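Local coordinates for protein rubber oxygenase (Streptomyces sp., PDB 5O1L) that cleaves the double bonds of poly(cis-1,4-isoprene) in natural and synthetic rubber by adding oxygen, using a non-covalently bound heme b, at residues Y129-L133 / K241-V247; L133-S138 / S233-V238; N76-K80 / P90-P94; F100-R105 / V192-M196. One frame throughout, in Å; residues are numbered along the deposited sequence. Where two conformers were deposited one is given.

Overall arrangement
Following the chain from the N terminus, contact 3 closes first. It closes a short loop between the end of helix 72-79 and the lead into helix 95-104. Contact 4 comes next and ties helix 95-104 to helix 187-204, beside the heme. Contact 1 opens inside that loop, so contacts 1 and 4 cross, as do contacts 2 and 4. Contact 2 is nested within contact 1. Both join helix 127-142 to helix 224-244 and share L133. Contacts 3 and 4 touch through L79, which meets M101, K193 and M196. Contacts 1 and 3 lie on opposite sides of the chain's centre, their own centres about 40 Å apart.

Contact 1 of 4, residues Y129-L133 / K241-V247; sequences YVGAL and KMKQWGV
Segment 129-133 is helical. Segment 241-247 carries the last helical turn of helix 224-244 and the chain just beyond it. The closest CA pairs are Y129 with M242 at 7.1 Å and L133 with K241 at 7.9 Å. G246 takes positive phi (80°), and the bonds V247 N to M242 O (3.0 Å) and G246 N to K243 O (3.1 Å) form a Schellman motif. It ends the helix and sets V247 against the Y129 ring.

L133 (m, t) is the main bump. Its CD2 fits between K241 CB (3.6 Å) and W245 CH2 (3.5 Å), while its CD1 lies 3.7 Å from M242 CG. Y129 (chi1 m) reaches past the indole of W245, with CD1 4.1 Å from CZ3. One face of the Y129 ring receives V247 CG2 in a CH-pi contact, 4.2 Å from the centroid of that ring. M242 (m, t, m) fills the hollow on the V130 side, its SD 3.5 Å from V130 CG2. No hydrogen bond joins the segments. The end of K241 turns away, and its NZ bonds Q244 OE1 (2.6 Å) and T330 O.

W355 meets the W245 ring edge-to-face, and V359 adjoins Y129 and V247. Helix 127-142 thus packs on the C-terminal turn of helix 224-244 inside the all-helical catalytic domain, of a family placed in the globin clan.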
# COMPACT_ATOMS: atom_id res chain seq x y z
N TYR A 129 6.00 -8.67 -11.66
CA TYR A 129 4.68 -8.12 -11.90
C TYR A 129 4.12 -7.42 -10.70
O TYR A 129 3.69 -6.27 -10.78
CB TYR A 129 3.69 -9.21 -12.38
CG TYR A 129 4.25 -10.01 -13.53
CD1 TYR A 129 4.59 -9.35 -14.70
CD2 TYR A 129 4.50 -11.37 -13.39
CE1 TYR A 129 5.21 -10.01 -15.73
CE2 TYR A 129 5.09 -12.06 -14.42
CZ TYR A 129 5.42 -11.36 -15.60
OH TYR A 129 6.08 -11.96 -16.73
N VAL A 130 4.19 -8.08 -9.54
CA VAL A 130 3.68 -7.44 -8.32
C VAL A 130 4.46 -6.18 -7.99
O VAL A 130 3.91 -5.13 -7.60
CB VAL A 130 3.71 -8.44 -7.19
CG1 VAL A 130 3.33 -7.91 -5.93
CG2 VAL A 130 2.81 -9.63 -7.46
N GLY A 131 5.77 -6.27 -8.12
CA GLY A 131 6.62 -5.14 -7.74
C GLY A 131 6.40 -3.97 -8.68
O GLY A 131 6.41 -2.80 -8.26
N ALA A 132 6.23 -4.23 -9.97
CA ALA A 132 5.99 -3.16 -10.93
C ALA A 132 4.62 -2.54 -10.69
O ALA A 132 4.44 -1.33 -10.77
CB ALA A 132 6.08 -3.68 -12.35
N LEU A 133 3.65 -3.39 -10.40
CA LEU A 133 2.31 -2.90 -10.11
C LEU A 133 2.23 -2.09 -8.85
O LEU A 133 1.57 -1.05 -8.86
CB LEU A 133 1.32 -4.07 -10.06
CG LEU A 133 1.02 -4.67 -11.44
CD1 LEU A 133 0.39 -5.99 -11.37
CD2 LEU A 133 0.14 -3.72 -12.27
N LYS A 241 -5.01 -6.54 -12.15
CA LYS A 241 -4.07 -6.35 -13.27
C LYS A 241 -3.31 -7.62 -13.58
O LYS A 241 -3.13 -7.95 -14.80
CB LYS A 241 -3.09 -5.25 -12.95
CG LYS A 241 -3.67 -3.88 -12.87
CD LYS A 241 -4.52 -3.45 -14.05
CE LYS A 241 -3.75 -3.52 -15.37
NZ LYS A 241 -4.60 -2.95 -16.46
N MET A 242 -2.89 -8.41 -12.60
CA MET A 242 -2.16 -9.64 -12.90
C MET A 242 -3.05 -10.54 -13.73
O MET A 242 -2.59 -11.17 -14.73
CB MET A 242 -1.69 -10.36 -11.64
CG MET A 242 -0.52 -9.60 -11.09
SD MET A 242 0.35 -10.57 -9.84
CE MET A 242 -0.92 -10.84 -8.83
N LYS A 243 -4.32 -10.67 -13.36
CA LYS A 243 -5.23 -11.56 -14.07
C LYS A 243 -5.40 -11.01 -15.46
O LYS A 243 -5.37 -11.84 -16.43
CB LYS A 243 -6.54 -11.79 -13.32
CG LYS A 243 -6.33 -12.63 -12.09
CD LYS A 243 -7.55 -12.78 -11.22
CE LYS A 243 -7.48 -14.01 -10.36
NZ LYS A 243 -8.72 -14.07 -9.53
N GLN A 244 -5.58 -9.71 -15.63
CA GLN A 244 -5.82 -9.12 -16.96
C GLN A 244 -4.64 -9.40 -17.87
O GLN A 244 -4.82 -9.67 -19.07
CB GLN A 244 -6.04 -7.62 -16.89
CG GLN A 244 -6.44 -6.96 -18.20
CD GLN A 244 -6.47 -5.43 -18.10
OE1 GLN A 244 -6.36 -4.85 -17.00
NE2 GLN A 244 -6.54 -4.76 -19.24
N TRP A 245 -3.43 -9.34 -17.35
CA TRP A 245 -2.19 -9.59 -18.12
C TRP A 245 -1.94 -11.02 -18.45
O TRP A 245 -0.99 -11.29 -19.21
CB TRP A 245 -0.98 -9.04 -17.34
CG TRP A 245 -0.87 -7.56 -17.23
CD1 TRP A 245 -1.58 -6.64 -17.90
CD2 TRP A 245 0.05 -6.86 -16.44
NE1 TRP A 245 -1.17 -5.40 -17.53
CE2 TRP A 245 -0.15 -5.50 -16.66
CE3 TRP A 245 1.05 -7.25 -15.55
CZ2 TRP A 245 0.65 -4.52 -16.00
CZ3 TRP A 245 1.81 -6.30 -14.91
CH2 TRP A 245 1.62 -4.95 -15.17
N GLY A 246 -2.69 -11.94 -17.91
CA GLY A 246 -2.48 -13.36 -18.10
C GLY A 246 -1.42 -13.96 -17.26
O GLY A 246 -0.93 -15.06 -17.49
N VAL A 247 -1.08 -13.31 -16.16
CA VAL A 247 -0.28 -14.00 -15.20
C VAL A 247 -1.06 -15.23 -14.70
O VAL A 247 -2.31 -15.11 -14.48
CB VAL A 247 0.08 -13.04 -14.01
CG1 VAL A 247 0.81 -13.78 -12.91
CG2 VAL A 247 0.81 -11.82 -14.52

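Contact 2 of 4, residues L133-S138 / S233-V238; sequences LYGLGS and SLATFV
V238 is at the apolar centre. Its CG2 lies 3.8 Å from L133 CB and 3.5 Å from Y134 CE1. L133 CD2 also reaches F237 CE2 at 4.1 Å. L234 (m, t) brings CD2 to Y134 CD1 at 3.9 Å and to S138 CB at 3.7 Å. F237 (chi1 t) lays its ring beside G137, with CE2 3.9 Å from G137 CA. A CB on G137 would clash with that ring.

Both segments are helical, and each has a wider pi-type turn, at 133-138 and 233-236. In the first, S138 N bonds L133 O at 2.7 Å. The short axes approach to 10.2 Å and cross at 99°. The nearest CA pairs are S138 with S233 at 5.7 Å and L133 with V238 at 6.1 Å.

S138 (chi1 m) is a knob in the hole formed by S233, L234, F237 and V238. At the polar edge its OG donates to S233 O at 2.7 Å, where the S233 side chain lies close to a bound imidazole. S233 OG itself bonds T230 O. Y134 OH bonds Y257 OH and W261 NE1. The L234 side chain lies about 9 Å from that of H198, the inferred axial heme ligand. Helix 127-142 thus crosses helix 224-244 nearly perpendicularly, deep in the catalytic domain, with helix 251-267 beyond Y134 and helix 320-331 over L133 and F237.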
# COMPACT_ATOMS: atom_id res chain seq x y z
N LEU A 133 3.65 -3.39 -10.40
CA LEU A 133 2.31 -2.90 -10.11
C LEU A 133 2.23 -2.09 -8.85
O LEU A 133 1.57 -1.05 -8.86
CB LEU A 133 1.32 -4.07 -10.06
CG LEU A 133 1.02 -4.67 -11.44
CD1 LEU A 133 0.39 -5.99 -11.37
CD2 LEU A 133 0.14 -3.72 -12.27
N TYR A 134 2.87 -2.51 -7.76
CA TYR A 134 2.93 -1.68 -6.58
C TYR A 134 3.63 -0.38 -6.83
O TYR A 134 3.14 0.67 -6.45
CB TYR A 134 3.59 -2.37 -5.40
CG TYR A 134 2.90 -3.60 -4.79
CD1 TYR A 134 1.56 -3.67 -4.64
CD2 TYR A 134 3.68 -4.61 -4.23
CE1 TYR A 134 0.98 -4.81 -4.05
CE2 TYR A 134 3.10 -5.74 -3.66
CZ TYR A 134 1.73 -5.79 -3.61
OH TYR A 134 1.23 -6.95 -3.01
N GLY A 135 4.78 -0.44 -7.45
CA GLY A 135 5.68 0.72 -7.53
C GLY A 135 5.20 1.74 -8.49
O GLY A 135 5.23 2.97 -8.18
N LEU A 136 4.83 1.35 -9.69
CA LEU A 136 4.36 2.26 -10.69
C LEU A 136 2.90 2.40 -10.60
O LEU A 136 2.45 3.54 -10.52
CB LEU A 136 4.81 1.88 -12.10
CG LEU A 136 6.30 1.87 -12.24
CD1 LEU A 136 6.67 1.35 -13.62
CD2 LEU A 136 6.92 3.24 -12.00
N GLY A 137 2.14 1.29 -10.59
CA GLY A 137 0.72 1.34 -10.65
C GLY A 137 0.13 1.95 -9.41
O GLY A 137 -0.39 3.07 -9.45
N SER A 138 0.22 1.26 -8.28
CA SER A 138 -0.37 1.78 -7.03
C SER A 138 0.31 3.06 -6.59
O SER A 138 -0.35 3.99 -6.17
CB SER A 138 -0.27 0.75 -5.90
OG SER A 138 -0.78 -0.49 -6.25
N SER A 233 -6.37 0.13 -3.63
CA SER A 233 -5.38 0.61 -4.62
C SER A 233 -4.16 -0.29 -4.66
O SER A 233 -3.43 -0.20 -5.65
CB SER A 233 -4.97 2.04 -4.33
OG SER A 233 -4.00 2.15 -3.34
N LEU A 234 -4.02 -1.16 -3.70
CA LEU A 234 -2.95 -2.12 -3.57
C LEU A 234 -3.44 -3.49 -3.87
O LEU A 234 -3.40 -3.88 -5.04
CB LEU A 234 -2.35 -2.04 -2.13
CG LEU A 234 -1.59 -0.74 -1.91
CD1 LEU A 234 -1.43 -0.43 -0.42
CD2 LEU A 234 -0.21 -0.86 -2.55
N ALA A 235 -3.98 -4.23 -2.94
CA ALA A 235 -4.40 -5.63 -3.13
C ALA A 235 -5.35 -5.84 -4.32
O ALA A 235 -5.10 -6.64 -5.20
CB ALA A 235 -5.04 -6.14 -1.89
N THR A 236 -6.48 -5.13 -4.29
CA THR A 236 -7.50 -5.46 -5.29
C THR A 236 -7.00 -5.06 -6.68
O THR A 236 -7.29 -5.77 -7.67
CB THR A 236 -8.78 -4.65 -4.97
OG1 THR A 236 -9.02 -4.92 -3.55
CG2 THR A 236 -9.93 -5.16 -5.70
N PHE A 237 -6.34 -3.92 -6.78
CA PHE A 237 -5.78 -3.48 -8.05
C PHE A 237 -4.74 -4.43 -8.60
O PHE A 237 -4.79 -4.83 -9.77
CB PHE A 237 -5.11 -2.08 -7.84
CG PHE A 237 -4.27 -1.62 -9.01
CD1 PHE A 237 -4.84 -1.20 -10.12
CD2 PHE A 237 -2.90 -1.62 -8.88
CE1 PHE A 237 -4.01 -0.71 -11.22
CE2 PHE A 237 -2.08 -1.20 -9.91
CZ PHE A 237 -2.66 -0.74 -11.05
N VAL A 238 -3.79 -4.85 -7.79
CA VAL A 238 -2.74 -5.73 -8.28
C VAL A 238 -3.29 -7.01 -8.75
O VAL A 238 -2.86 -7.52 -9.81
CB VAL A 238 -1.65 -5.92 -7.20
CG1 VAL A 238 -0.66 -7.01 -7.55
CG2 VAL A 238 -0.95 -4.66 -7.01

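Contact 3 of 4, residues N76-K80 / P90-P94; sequences NALLK and PGGLP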
# COMPACT_ATOMS: atom_id res chain seq x y z
N ASN A 76 11.58 6.77 19.77
CA ASN A 76 12.19 6.38 18.49
C ASN A 76 13.48 5.65 18.69
O ASN A 76 13.79 4.71 18.01
CB ASN A 76 12.33 7.54 17.55
CG ASN A 76 11.00 7.92 16.90
OD1 ASN A 76 10.06 7.09 16.83
ND2 ASN A 76 10.90 9.18 16.48
N ALA A 77 14.30 6.13 19.64
CA ALA A 77 15.57 5.47 19.86
C ALA A 77 15.43 4.05 20.44
O ALA A 77 16.19 3.20 20.12
CB ALA A 77 16.40 6.35 20.81
N LEU A 78 14.41 3.83 21.27
CA LEU A 78 14.11 2.48 21.77
C LEU A 78 13.59 1.59 20.67
O LEU A 78 14.05 0.48 20.48
CB LEU A 78 13.10 2.57 22.88
CG LEU A 78 13.65 3.11 24.17
CD1 LEU A 78 12.51 3.57 25.06
CD2 LEU A 78 14.54 2.02 24.80
N LEU A 79 12.69 2.12 19.87
CA LEU A 79 12.07 1.29 18.82
C LEU A 79 12.97 0.97 17.68
O LEU A 79 12.75 -0.03 16.99
CB LEU A 79 10.76 1.89 18.38
CG LEU A 79 9.74 1.72 19.55
CD1 LEU A 79 8.40 2.17 19.05
CD2 LEU A 79 9.61 0.34 20.20
N LYS A 80 14.03 1.72 17.51
CA LYS A 80 15.03 1.42 16.51
C LYS A 80 15.59 0.04 16.74
O LYS A 80 15.98 -0.60 15.80
CB LYS A 80 16.19 2.45 16.56
CG LYS A 80 16.73 2.90 15.23
CD LYS A 80 17.59 4.15 15.42
CE LYS A 80 18.89 3.80 16.14
NZ LYS A 80 20.02 4.73 15.82
N PRO A 90 11.78 -3.66 23.45
CA PRO A 90 12.86 -3.10 24.25
C PRO A 90 12.36 -2.62 25.59
O PRO A 90 11.31 -2.03 25.68
CB PRO A 90 13.37 -1.93 23.41
CG PRO A 90 12.23 -1.58 22.53
CD PRO A 90 11.53 -2.89 22.22
N GLY A 91 13.16 -2.82 26.63
CA GLY A 91 12.78 -2.34 27.94
C GLY A 91 12.86 -0.81 27.94
O GLY A 91 13.68 -0.19 27.19
N GLY A 92 12.09 -0.19 28.81
CA GLY A 92 12.15 1.27 28.94
C GLY A 92 11.11 2.08 28.26
O GLY A 92 11.11 3.30 28.32
N LEU A 93 10.22 1.42 27.50
CA LEU A 93 9.10 2.16 26.94
C LEU A 93 8.16 2.69 27.99
O LEU A 93 7.97 2.04 29.00
CB LEU A 93 8.31 1.19 26.02
CG LEU A 93 9.04 0.75 24.76
CD1 LEU A 93 8.19 -0.37 24.15
CD2 LEU A 93 9.23 1.90 23.78
N PRO A 94 7.50 3.83 27.72
CA PRO A 94 6.41 4.28 28.59
C PRO A 94 5.36 3.20 28.68
O PRO A 94 5.10 2.48 27.69
CB PRO A 94 5.78 5.46 27.84
CG PRO A 94 6.66 5.73 26.66
CD PRO A 94 7.63 4.65 26.49
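This is a small apolar contact between the end of helix 72-79 and the loop that leads into helix 95-104, near the protein surface. No hydrogen bond joins the two segments. L78 is the central side chain. It (m, t) points into the bend of segment 90-94, with CD2 3.4 Å from G91 O, CD1 3.6 Å from G92 O and CD1 3.9 Å from L93 CD2. P90 CG packs on the backbone at L78 O (3.4 Å). L79 CD2 reaches P90 CG at 4.0 Å and L93 CD2 at 3.9 Å, so L79, L93 and the P90 ring meet, with L78 beside them. G92 has phi 99° and psi -4°. A CB there would press on the carbonyl O of G91, so the bend calls for glycine. P94 stands at the N-cap position, right before helix 95-104. M101 of that helix packs on both L79 and L93, while L79 O accepts a hydrogen bond from K193 NZ of helix 187-204.

Contact 4 of 4, residues F100-R105 / V192-M196; sequences FMEHAR and VKTRM. With HEM (protoporphyrin IX containing Fe), chain C.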
# COMPACT_ATOMS: atom_id res chain seq x y z
N PHE A 100 0.06 -1.03 24.77
CA PHE A 100 -0.50 -0.94 23.40
C PHE A 100 0.25 -1.87 22.49
O PHE A 100 -0.38 -2.63 21.70
CB PHE A 100 -0.51 0.48 22.87
CG PHE A 100 -0.79 0.55 21.39
CD1 PHE A 100 -2.10 0.37 20.96
CD2 PHE A 100 0.26 0.64 20.45
CE1 PHE A 100 -2.35 0.33 19.62
CE2 PHE A 100 -0.05 0.55 19.10
CZ PHE A 100 -1.35 0.43 18.72
N MET A 101 1.56 -1.83 22.49
CA MET A 101 2.37 -2.58 21.52
C MET A 101 2.27 -4.07 21.74
O MET A 101 2.24 -4.85 20.77
CB MET A 101 3.86 -2.14 21.53
CG MET A 101 3.99 -0.76 21.00
SD MET A 101 5.70 -0.16 21.00
CE MET A 101 6.25 -1.11 19.58
N GLU A 102 2.18 -4.48 22.99
CA GLU A 102 2.08 -5.90 23.31
C GLU A 102 0.75 -6.47 22.75
O GLU A 102 0.71 -7.60 22.31
CB GLU A 102 2.24 -6.14 24.84
CG GLU A 102 3.70 -6.46 25.21
CD GLU A 102 4.25 -7.72 24.45
OE1 GLU A 102 3.56 -8.78 24.55
OE2 GLU A 102 5.32 -7.73 23.68
N HIS A 103 -0.31 -5.66 22.81
CA HIS A 103 -1.58 -6.05 22.25
C HIS A 103 -1.58 -5.99 20.71
O HIS A 103 -2.04 -6.92 20.04
CB HIS A 103 -2.64 -5.11 22.82
CG HIS A 103 -4.04 -5.46 22.44
ND1 HIS A 103 -4.61 -6.67 22.78
CD2 HIS A 103 -4.98 -4.77 21.76
CE1 HIS A 103 -5.85 -6.72 22.34
NE2 HIS A 103 -6.10 -5.58 21.71
N ALA A 104 -0.99 -4.90 20.18
CA ALA A 104 -1.00 -4.69 18.74
C ALA A 104 -0.17 -5.68 17.98
O ALA A 104 -0.46 -5.92 16.77
CB ALA A 104 -0.54 -3.29 18.46
N ARG A 105 0.81 -6.33 18.59
CA ARG A 105 1.63 -7.26 17.89
C ARG A 105 1.01 -8.67 17.74
O ARG A 105 1.55 -9.51 17.07
CB ARG A 105 3.03 -7.29 18.53
CG ARG A 105 2.97 -8.08 19.83
CD ARG A 105 4.30 -8.16 20.57
NE ARG A 105 5.32 -8.76 19.73
CZ ARG A 105 6.62 -8.78 19.94
NH1 ARG A 105 7.14 -8.21 21.02
NH2 ARG A 105 7.38 -9.32 19.03
N VAL A 192 2.91 -2.67 13.27
CA VAL A 192 2.70 -2.03 14.54
C VAL A 192 3.31 -0.58 14.51
O VAL A 192 2.66 0.37 14.93
CB VAL A 192 3.26 -2.83 15.69
CG1 VAL A 192 3.26 -2.01 16.97
CG2 VAL A 192 2.51 -4.12 15.88
N LYS A 193 4.51 -0.46 13.96
CA LYS A 193 5.09 0.87 13.84
C LYS A 193 4.25 1.76 12.94
O LYS A 193 4.09 2.94 13.24
CB LYS A 193 6.52 0.74 13.32
CG LYS A 193 7.49 0.15 14.37
CD LYS A 193 8.92 0.14 13.87
CE LYS A 193 9.83 -0.46 14.91
NZ LYS A 193 11.24 -0.44 14.47
N THR A 194 3.71 1.23 11.82
CA THR A 194 2.85 2.00 10.94
C THR A 194 1.62 2.45 11.65
O THR A 194 1.17 3.59 11.50
CB THR A 194 2.54 1.20 9.67
OG1 THR A 194 3.77 0.84 8.98
CG2 THR A 194 1.55 1.98 8.77
N ARG A 195 0.98 1.53 12.40
CA ARG A 195 -0.19 1.89 13.17
C ARG A 195 0.09 3.07 14.10
O ARG A 195 -0.71 4.00 14.25
CB ARG A 195 -0.66 0.65 13.89
CG ARG A 195 -1.92 0.74 14.62
CD ARG A 195 -2.42 -0.61 15.01
NE ARG A 195 -3.56 -0.35 15.78
CZ ARG A 195 -4.16 -1.18 16.59
NH1 ARG A 195 -3.67 -2.35 16.76
NH2 ARG A 195 -5.22 -0.77 17.28
N MET A 196 1.27 3.06 14.70
CA MET A 196 1.68 4.14 15.60
C MET A 196 1.97 5.45 14.82
O MET A 196 1.53 6.53 15.28
CB MET A 196 2.93 3.75 16.40
CG MET A 196 2.75 2.60 17.35
SD MET A 196 4.33 1.95 18.01
CE MET A 196 5.06 3.46 18.58
CHA HEM C . 3.02 6.61 7.09
CHB HEM C . 1.66 2.47 5.21
CHC HEM C . -2.75 4.21 4.57
CHD HEM C . -1.06 8.58 5.49
C1A HEM C . 2.96 5.33 6.67
C2A HEM C . 4.09 4.44 6.79
C3A HEM C . 3.72 3.29 6.23
C4A HEM C . 2.40 3.40 5.81
CMA HEM C . 4.62 2.08 6.09
CAA HEM C . 5.48 4.73 7.42
CBA HEM C . 6.38 5.43 6.38
CGA HEM C . 7.80 5.31 6.80
O1A HEM C . 8.12 6.12 7.67
O2A HEM C . 8.55 4.40 6.27
C1B HEM C . 0.31 2.58 4.90
C2B HEM C . -0.43 1.49 4.36
C3B HEM C . -1.68 1.92 4.19
C4B HEM C . -1.72 3.31 4.59
CMB HEM C . 0.07 0.10 4.06
CAB HEM C . -2.91 1.31 3.77
CBB HEM C . -3.12 -0.05 3.38
C1C HEM C . -2.69 5.59 4.77
C2C HEM C . -3.78 6.47 4.41
C3C HEM C . -3.28 7.69 4.70
C4C HEM C . -1.91 7.51 5.14
CMC HEM C . -5.16 6.07 3.96
CAC HEM C . -3.94 9.00 4.53
CBC HEM C . -5.27 9.30 4.23
C1D HEM C . 0.20 8.42 5.99
C2D HEM C . 1.03 9.52 6.51
C3D HEM C . 2.17 9.00 6.95
C4D HEM C . 2.05 7.55 6.76
CMD HEM C . 0.62 10.94 6.41
CAD HEM C . 3.38 9.75 7.55
CBD HEM C . 4.26 10.19 6.38
CGD HEM C . 5.43 11.01 6.94
O1D HEM C . 6.58 10.55 6.75
O2D HEM C . 5.29 12.10 7.56
NA HEM C . 1.92 4.68 6.10
NB HEM C . -0.51 3.63 4.99
NC HEM C . -1.54 6.21 5.18
ND HEM C . 0.82 7.24 6.25
FE HEM C . 0.16 5.45 5.66
O HOH W 1 -1.96 -4.12 15.27
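A buried arginine faces the edge of a phenyl ring here. F100 CZ lies over one face of the R195 guanidinium, 3.8 Å from R195 NE, and that NE sits near the plane of the F100 ring. R195 is held by outside charges: NE forms a salt bridge with D56 and NH2 with E58. A water links the two helices, donating to A104 O (2.8 Å) and accepting from R195 NH1 (2.9 Å). No direct hydrogen bond crosses between the segments.

The helices 95-104 and 187-204 cross obliquely: their short axes are 10.7 Å apart at closest, with N-to-C directions 128° apart. Helix 187-204 carries the predicted axial heme ligand, H198, and T194 lines the heme pocket, with OG1 3.3 Å from HEM CMA. So contact 4 packs helix 95-104 on the side of this helix turned from the heme.

V192 packs against A104, its CG2 3.6 Å from A104 O and 3.8 Å from R105 CA. M101 SD meets M196 SD at 3.9 Å, and M196 CG lies 3.9 Å from F100 CE2. R105 NH1 forms a salt bridge with E102 OE2 (3.3 Å), while R105 NH2 bonds Q87 O.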